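Local coordinates for protein aromatic amino acid beta-eliminating lyase/threonine aldolase (PDB 3LWS) that belongs to the beta-eliminating lyase family of pyridoxal-phosphate proteins, forms a two-chain assembly and carries covalently bound pyridoxal phosphate, at residues T86-V91 with D135-L140; G296-I301 with L320-G325. All coordinates share one frame; numbering follows the deposited sequence. Where two conformers were deposited one is given.

How the contacts relate
Contacts 1 and 2 lie in different parts of the chain, with centres 39 Å apart and nearest atoms about 18 Å apart, and both segments of contact 1 precede those of contact 2. Contact 1 joins the entries of strands 90-93 and 138-142, neighbours in the mixed seven-stranded sheet of the large pyridoxal-phosphate-binding part of the fold. Contact 2 joins the start of helix 298-312 to the short strand 321-322, an outermost strand of the separate antiparallel sheet formed by strands 278-281, 289-295, 326-332 and 321-322. The two therefore share no helix, strand or sheet: contact 1 is internal to the large sheet, contact 2 lies at the surface, at the edge of the small one. No other chain touches either.

Contact 1: residues T86-V91 with D135-L140; sequences TDNRTV and DIACLL
With CG anti to the backbone N (chi1 -172°), Asn-88 brings that carbon to 3.4 Å from Ala-137 N, while a chi1 of 57° sets Thr-86 OG1 between its own backbone N and carbonyl carbon, 3.0 Å from Ala-137 CB. The Asn-88 amide is used at both ends. ND2 donates to Asp-135 O at 2.9 Å; the oxygen lies near the amide plane, but the donor stands well above the plane of the Asp-135 carbonyl. OD1 turns back to accept from Thr-90 N at 2.9 Å, in the carbonyl plane, closing an Asx turn. This pair of bonds fixes the rotation of the flat group. The methyl of Ala-137 is tightly packed, since Asn-88 O also comes to 3.2 Å from Ala-137 CB. Both oxygens also have polar partners in helix 71-86: Thr-86 OG1, with one proton to give, hydrogen-bonds to two carbonyls, Trp-82 O and Ser-83 O, and Asn-88 O to Ser-83 OG.

The chain here leaves helix 71-86 through a Schellman motif at Asp-87 and enters strand 90-93, which runs parallel to strand 138-142 in the seven-stranded mixed sheet characteristic of fold-type I pyridoxal-phosphate proteins. Ala-137 N donates to Thr-90 O at 3.0 Å. Next to it the side chains of Thr-90 and Ile-136 cross at about a right angle, CG2 to CG2 at 3.9 Å. One residue further, Val-91 CA makes a CA-H...O contact of 3.4 Å with Cys-138 O, and Val-91 CG1 packs on Cys-138 CB. Leu-79 of helix 71-86 covers the face that Val-91 and Cys-138 share.

Contact 2: residues G296-I301 with L320-G325; sequences GQAADI and LVDKDG
Asp-322 OD1 receives two N-H groups, one from the first backbone N of helix 298-312 and one from the side chain of the N-cap residue: Ala-298 N at 2.7 Å, on the syn lone pair, and Gln-297 NE2 in a weak bond at 3.1 Å. Amide and carboxylate planes stand almost perpendicular, 84° apart. Gln-297 NE2 also donates to Lys-323 O at 3.0 Å, with that oxygen lying in the amide plane, and OE1 accepts from Gly-325 N at 2.9 Å. A bend at chi2 (-70°) brings Gln-297 CD to 3.5 Å from Lys-323 O, and the amide meets the backbone of 323-325 with both ends.

Next to these bonds, Gly-296 N donates to Gly-325 O at 3.0 Å, where strand 289-295 ends and strand 326-332 begins. On the apolar side Leu-320 CD1 packs 4.0 Å from Ala-298 CA and touches Ile-301 CG2, with Phe-294 and Cys-327 of the antiparallel sheet behind.

The backbone N of Gln-297 is held by Asp-300 OD2 at 2.9 Å through the anti lone pair, and its O accepts from Asp-300 N and Ile-301 N, which sets the first turn. Two carboxylates thus take up N-H groups at a helix N-terminus, where the helix dipole would probably favour their charged forms, while the neutral Gln-297 amide bonds to the backbone of residues 323-325.

Contact 1: residues T86-V91 with D135-L140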
ATOM      1  N   THR A  86       8.497 -26.048  -2.554  1.00 23.15           N
ATOM      2  CA  THR A  86       8.118 -27.424  -2.898  1.00 22.14           C
ATOM      3  C   THR A  86       8.357 -27.797  -4.344  1.00 23.03           C
ATOM      4  O   THR A  86       7.990 -28.900  -4.736  1.00 22.60           O
ATOM      5  CB  THR A  86       6.601 -27.644  -2.686  1.00 22.04           C
ATOM      6  OG1 THR A  86       5.889 -26.686  -3.483  1.00 20.29           O
ATOM      7  CG2 THR A  86       6.226 -27.515  -1.193  1.00 23.69           C
ATOM      8  N   ASP A  87       8.887 -26.869  -5.143  1.00 22.32           N
ATOM      9  CA  ASP A  87       9.061 -27.059  -6.586  1.00 23.21           C
ATOM     10  C   ASP A  87       7.766 -27.557  -7.250  1.00 22.60           C
ATOM     11  O   ASP A  87       7.799 -28.412  -8.126  1.00 21.23           O
ATOM     12  CB  ASP A  87      10.199 -28.043  -6.887  1.00 24.49           C
ATOM     13  CG  ASP A  87      11.491 -27.742  -6.096  1.00 28.71           C
ATOM     14  OD1 ASP A  87      12.039 -26.635  -6.227  1.00 32.46           O
ATOM     15  OD2 ASP A  87      11.965 -28.651  -5.373  1.00 39.62           O
ATOM     16  N   ASN A  88       6.629 -27.046  -6.795  1.00 21.50           N
ATOM     17  CA  ASN A  88       5.340 -27.439  -7.316  1.00 21.31           C
ATOM     18  C   ASN A  88       4.564 -26.156  -7.607  1.00 20.78           C
ATOM     19  O   ASN A  88       4.356 -25.319  -6.715  1.00 18.99           O
ATOM     20  CB  ASN A  88       4.614 -28.359  -6.316  1.00 20.94           C
ATOM     21  CG  ASN A  88       3.329 -28.966  -6.878  1.00 20.65           C
ATOM     22  OD1 ASN A  88       2.474 -28.269  -7.420  1.00 20.96           O
ATOM     23  ND2 ASN A  88       3.171 -30.275  -6.702  1.00 23.49           N
ATOM     24  N   ARG A  89       4.183 -25.999  -8.864  1.00 20.59           N
ATOM     25  CA  ARG A  89       3.479 -24.803  -9.322  1.00 20.69           C
ATOM     26  C   ARG A  89       1.953 -24.892  -9.253  1.00 20.71           C
ATOM     27  O   ARG A  89       1.275 -24.117  -9.906  1.00 23.10           O
ATOM     28  CB  ARG A  89       3.914 -24.470 -10.730  1.00 20.29           C
ATOM     29  CG  ARG A  89       5.391 -24.081 -10.776  1.00 24.27           C
ATOM     30  CD  ARG A  89       5.821 -23.720 -12.135  1.00 24.78           C
ATOM     31  NE  ARG A  89       7.047 -22.948 -12.070  1.00 30.32           N
ATOM     32  CZ  ARG A  89       7.519 -22.225 -13.068  1.00 29.49           C
ATOM     33  NH1 ARG A  89       6.888 -22.211 -14.223  1.00 30.11           N
ATOM     34  NH2 ARG A  89       8.632 -21.524 -12.920  1.00 32.81           N
ATOM     35  N   THR A  90       1.415 -25.813  -8.475  1.00 20.57           N
ATOM     36  CA  THR A  90      -0.037 -25.950  -8.373  1.00 21.14           C
ATOM     37  C   THR A  90      -0.475 -25.750  -6.926  1.00 20.34           C
ATOM     38  O   THR A  90       0.127 -26.296  -6.012  1.00 20.96           O
ATOM     39  CB  THR A  90      -0.530 -27.319  -8.905  1.00 20.54           C
ATOM     40  OG1 THR A  90      -0.210 -27.424 -10.299  1.00 18.93           O
ATOM     41  CG2 THR A  90      -2.052 -27.470  -8.715  1.00 17.21           C
ATOM     42  N   VAL A  91      -1.528 -24.960  -6.736  1.00 19.06           N
ATOM     43  CA  VAL A  91      -2.120 -24.733  -5.417  1.00 18.73           C
ATOM     44  C   VAL A  91      -3.605 -25.109  -5.499  1.00 19.70           C
ATOM     45  O   VAL A  91      -4.185 -25.135  -6.587  1.00 19.65           O
ATOM     46  CB  VAL A  91      -1.915 -23.275  -4.948  1.00 19.67           C
ATOM     47  CG1 VAL A  91      -0.410 -22.914  -4.923  1.00 16.02           C
ATOM     48  CG2 VAL A  91      -2.703 -22.312  -5.813  1.00 18.38           C
ATOM     49  N   ASP A 135      -0.254 -34.333  -5.794  1.00 25.65           N
ATOM     50  CA  ASP A 135       0.892 -33.605  -5.233  1.00 24.32           C
ATOM     51  C   ASP A 135       0.755 -32.137  -5.642  1.00 22.60           C
ATOM     52  O   ASP A 135       0.762 -31.797  -6.835  1.00 21.86           O
ATOM     53  CB  ASP A 135       2.242 -34.176  -5.724  1.00 25.02           C
ATOM     54  CG  ASP A 135       2.720 -35.408  -4.926  1.00 30.12           C
ATOM     55  OD1 ASP A 135       2.234 -35.673  -3.800  1.00 32.53           O
ATOM     56  OD2 ASP A 135       3.639 -36.105  -5.415  1.00 27.92           O
ATOM     57  N   ILE A 136       0.562 -31.286  -4.647  1.00 20.74           N
ATOM     58  CA  ILE A 136       0.480 -29.820  -4.846  1.00 21.35           C
ATOM     59  C   ILE A 136       1.399 -29.131  -3.841  1.00 20.53           C
ATOM     60  O   ILE A 136       1.811 -29.749  -2.877  1.00 21.24           O
ATOM     61  CB  ILE A 136      -0.998 -29.309  -4.702  1.00 21.81           C
ATOM     62  CG1 ILE A 136      -1.542 -29.586  -3.303  1.00 22.38           C
ATOM     63  CG2 ILE A 136      -1.889 -29.973  -5.730  1.00 19.56           C
ATOM     64  CD1 ILE A 136      -2.856 -28.895  -2.971  1.00 22.21           C
ATOM     65  N   ALA A 137       1.721 -27.862  -4.078  1.00 21.64           N
ATOM     66  CA  ALA A 137       2.510 -27.038  -3.134  1.00 20.77           C
ATOM     67  C   ALA A 137       1.735 -26.649  -1.876  1.00 22.38           C
ATOM     68  O   ALA A 137       2.243 -26.766  -0.757  1.00 21.18           O
ATOM     69  CB  ALA A 137       3.011 -25.761  -3.823  1.00 20.17           C
ATOM     70  N   CYS A 138       0.504 -26.156  -2.065  1.00 22.11           N
ATOM     71  CA  CYS A 138      -0.244 -25.534  -0.970  1.00 20.90           C
ATOM     72  C   CYS A 138      -1.752 -25.728  -1.068  1.00 19.54           C
ATOM     73  O   CYS A 138      -2.296 -25.566  -2.157  1.00 19.42           O
ATOM     74  CB  CYS A 138       0.024 -24.055  -0.974  1.00 21.31           C
ATOM     75  SG  CYS A 138      -0.645 -23.217   0.475  1.00 22.43           S
ATOM     76  N   LEU A 139      -2.390 -26.131   0.036  1.00 18.10           N
ATOM     77  CA  LEU A 139      -3.851 -26.037   0.196  1.00 17.74           C
ATOM     78  C   LEU A 139      -4.117 -24.756   1.025  1.00 18.92           C
ATOM     79  O   LEU A 139      -3.487 -24.560   2.071  1.00 20.64           O
ATOM     80  CB  LEU A 139      -4.411 -27.246   0.910  1.00 18.28           C
ATOM     81  CG  LEU A 139      -5.888 -27.275   1.334  1.00 17.80           C
ATOM     82  CD1 LEU A 139      -6.811 -27.158   0.125  1.00 18.35           C
ATOM     83  CD2 LEU A 139      -6.178 -28.529   2.097  1.00 14.17           C
ATOM     84  N   LEU A 140      -4.995 -23.881   0.523  1.00 20.67           N
ATOM     85  CA  LEU A 140      -5.470 -22.679   1.205  1.00 19.08           C
ATOM     86  C   LEU A 140      -6.890 -22.963   1.720  1.00 17.99           C
ATOM     87  O   LEU A 140      -7.757 -23.391   0.962  1.00 19.31           O
ATOM     88  CB  LEU A 140      -5.462 -21.437   0.254  1.00 19.25           C
ATOM     89  CG  LEU A 140      -6.016 -20.093   0.781  1.00 18.41           C
ATOM     90  CD1 LEU A 140      -5.353 -18.873   0.140  1.00 16.80           C
ATOM     91  CD2 LEU A 140      -7.584 -19.943   0.644  1.00 15.62           C
TER

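Contact 2: residues G296-I301 with L320-G325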
ATOM      1  N   GLY A 296     -37.526 -13.738  -4.854  1.00 23.77           N
ATOM      2  CA  GLY A 296     -37.820 -12.638  -5.753  1.00 23.72           C
ATOM      3  C   GLY A 296     -36.523 -11.903  -6.084  1.00 24.59           C
ATOM      4  O   GLY A 296     -35.510 -12.117  -5.467  1.00 27.00           O
ATOM      5  N   GLN A 297     -36.580 -11.001  -7.048  1.00 23.23           N
ATOM      6  CA  GLN A 297     -35.390 -10.317  -7.546  1.00 22.49           C
ATOM      7  C   GLN A 297     -35.389  -8.891  -6.996  1.00 22.73           C
ATOM      8  O   GLN A 297     -36.417  -8.416  -6.434  1.00 21.64           O
ATOM      9  CB  GLN A 297     -35.395 -10.332  -9.085  1.00 22.36           C
ATOM     10  CG  GLN A 297     -35.576 -11.719  -9.813  1.00 24.70           C
ATOM     11  CD  GLN A 297     -34.392 -12.713  -9.711  1.00 28.38           C
ATOM     12  OE1 GLN A 297     -34.540 -13.898 -10.028  1.00 33.73           O
ATOM     13  NE2 GLN A 297     -33.249 -12.253  -9.238  1.00 26.23           N
ATOM     14  N   ALA A 298     -34.274  -8.187  -7.180  1.00 21.11           N
ATOM     15  CA  ALA A 298     -34.094  -6.840  -6.603  1.00 22.70           C
ATOM     16  C   ALA A 298     -35.180  -5.858  -7.017  1.00 23.17           C
ATOM     17  O   ALA A 298     -35.576  -5.029  -6.237  1.00 24.23           O
ATOM     18  CB  ALA A 298     -32.738  -6.279  -6.965  1.00 22.20           C
ATOM     19  N   ALA A 299     -35.644  -5.955  -8.260  1.00 21.68           N
ATOM     20  CA  ALA A 299     -36.757  -5.141  -8.742  1.00 22.10           C
ATOM     21  C   ALA A 299     -38.065  -5.348  -7.943  1.00 22.19           C
ATOM     22  O   ALA A 299     -38.859  -4.427  -7.852  1.00 22.90           O
ATOM     23  CB  ALA A 299     -36.998  -5.430 -10.221  1.00 20.20           C
ATOM     24  N   ASP A 300     -38.258  -6.549  -7.396  1.00 22.06           N
ATOM     25  CA  ASP A 300     -39.361  -6.887  -6.487  1.00 24.71           C
ATOM     26  C   ASP A 300     -39.144  -6.484  -5.033  1.00 24.29           C
ATOM     27  O   ASP A 300     -40.069  -6.026  -4.375  1.00 23.06           O
ATOM     28  CB  ASP A 300     -39.593  -8.394  -6.459  1.00 24.69           C
ATOM     29  CG  ASP A 300     -39.764  -8.989  -7.846  1.00 32.05           C
ATOM     30  OD1 ASP A 300     -40.651  -8.510  -8.555  1.00 28.69           O
ATOM     31  OD2 ASP A 300     -39.026  -9.932  -8.214  1.00 35.66           O
ATOM     32  N   ILE A 301     -37.937  -6.705  -4.533  1.00 22.81           N
ATOM     33  CA  ILE A 301     -37.622  -6.580  -3.098  1.00 23.47           C
ATOM     34  C   ILE A 301     -37.074  -5.212  -2.728  1.00 23.90           C
ATOM     35  O   ILE A 301     -37.424  -4.671  -1.679  1.00 23.69           O
ATOM     36  CB  ILE A 301     -36.601  -7.671  -2.660  1.00 23.14           C
ATOM     37  CG1 ILE A 301     -37.136  -9.056  -2.988  1.00 24.39           C
ATOM     38  CG2 ILE A 301     -36.243  -7.553  -1.170  1.00 19.70           C
ATOM     39  CD1 ILE A 301     -38.577  -9.341  -2.586  1.00 21.24           C
ATOM     40  N   LEU A 320     -28.517  -5.293  -2.845  1.00 20.48           N
ATOM     41  CA  LEU A 320     -28.882  -6.668  -3.214  1.00 20.54           C
ATOM     42  C   LEU A 320     -28.075  -7.193  -4.421  1.00 21.40           C
ATOM     43  O   LEU A 320     -27.625  -6.412  -5.245  1.00 23.56           O
ATOM     44  CB  LEU A 320     -30.369  -6.738  -3.528  1.00 22.10           C
ATOM     45  CG  LEU A 320     -31.323  -6.503  -2.343  1.00 22.00           C
ATOM     46  CD1 LEU A 320     -32.713  -6.066  -2.919  1.00 17.12           C
ATOM     47  CD2 LEU A 320     -31.418  -7.739  -1.457  1.00 19.86           C
ATOM     48  N   VAL A 321     -27.887  -8.511  -4.499  1.00 20.12           N
ATOM     49  CA  VAL A 321     -27.221  -9.161  -5.631  1.00 21.51           C
ATOM     50  C   VAL A 321     -28.208 -10.183  -6.137  1.00 21.14           C
ATOM     51  O   VAL A 321     -28.543 -11.099  -5.390  1.00 21.42           O
ATOM     52  CB  VAL A 321     -25.871  -9.833  -5.228  1.00 21.66           C
ATOM     53  CG1 VAL A 321     -25.265 -10.629  -6.414  1.00 22.24           C
ATOM     54  CG2 VAL A 321     -24.873  -8.781  -4.734  1.00 21.48           C
ATOM     55  N   ASP A 322     -28.693 -10.008  -7.379  1.00 19.99           N
ATOM     56  CA  ASP A 322     -29.667 -10.918  -7.944  1.00 21.32           C
ATOM     57  C   ASP A 322     -29.027 -12.259  -8.253  1.00 21.91           C
ATOM     58  O   ASP A 322     -27.900 -12.332  -8.741  1.00 21.18           O
ATOM     59  CB  ASP A 322     -30.353 -10.352  -9.215  1.00 22.13           C
ATOM     60  CG  ASP A 322     -31.563  -9.531  -8.908  1.00 21.72           C
ATOM     61  OD1 ASP A 322     -32.156  -9.760  -7.832  1.00 23.64           O
ATOM     62  OD2 ASP A 322     -31.950  -8.691  -9.751  1.00 24.06           O
ATOM     63  N   LYS A 323     -29.772 -13.314  -7.946  1.00 20.82           N
ATOM     64  CA  LYS A 323     -29.369 -14.683  -8.224  1.00 21.60           C
ATOM     65  C   LYS A 323     -30.571 -15.302  -8.928  1.00 21.21           C
ATOM     66  O   LYS A 323     -31.433 -14.570  -9.461  1.00 20.65           O
ATOM     67  CB  LYS A 323     -29.050 -15.443  -6.918  1.00 21.54           C
ATOM     68  CG  LYS A 323     -28.012 -14.812  -6.073  1.00 26.45           C
ATOM     69  CD  LYS A 323     -26.627 -15.144  -6.538  1.00 32.95           C
ATOM     70  CE  LYS A 323     -25.645 -14.812  -5.423  1.00 40.48           C
ATOM     71  NZ  LYS A 323     -24.253 -15.181  -5.750  1.00 44.20           N
ATOM     72  N   ASP A 324     -30.631 -16.631  -8.941  1.00 21.96           N
ATOM     73  CA  ASP A 324     -31.694 -17.343  -9.663  0.50 23.18           C
ATOM     74  C   ASP A 324     -32.976 -17.450  -8.813  1.00 23.64           C
ATOM     75  O   ASP A 324     -33.093 -18.316  -7.946  1.00 23.63           O
ATOM     76  CB  ASP A 324     -31.205 -18.736 -10.080  0.50 22.03           C
ATOM     77  CG  ASP A 324     -32.195 -19.457 -10.998  0.50 26.17           C
ATOM     78  OD1 ASP A 324     -33.034 -18.786 -11.639  0.50 26.32           O
ATOM     79  OD2 ASP A 324     -32.129 -20.699 -11.074  0.50 24.41           O
ATOM     80  N   GLY A 325     -33.936 -16.559  -9.069  1.00 23.68           N
ATOM     81  CA  GLY A 325     -35.195 -16.565  -8.332  1.00 24.07           C
ATOM     82  C   GLY A 325     -35.137 -16.005  -6.919  1.00 23.74           C
ATOM     83  O   GLY A 325     -36.126 -16.057  -6.203  1.00 22.77           O
TER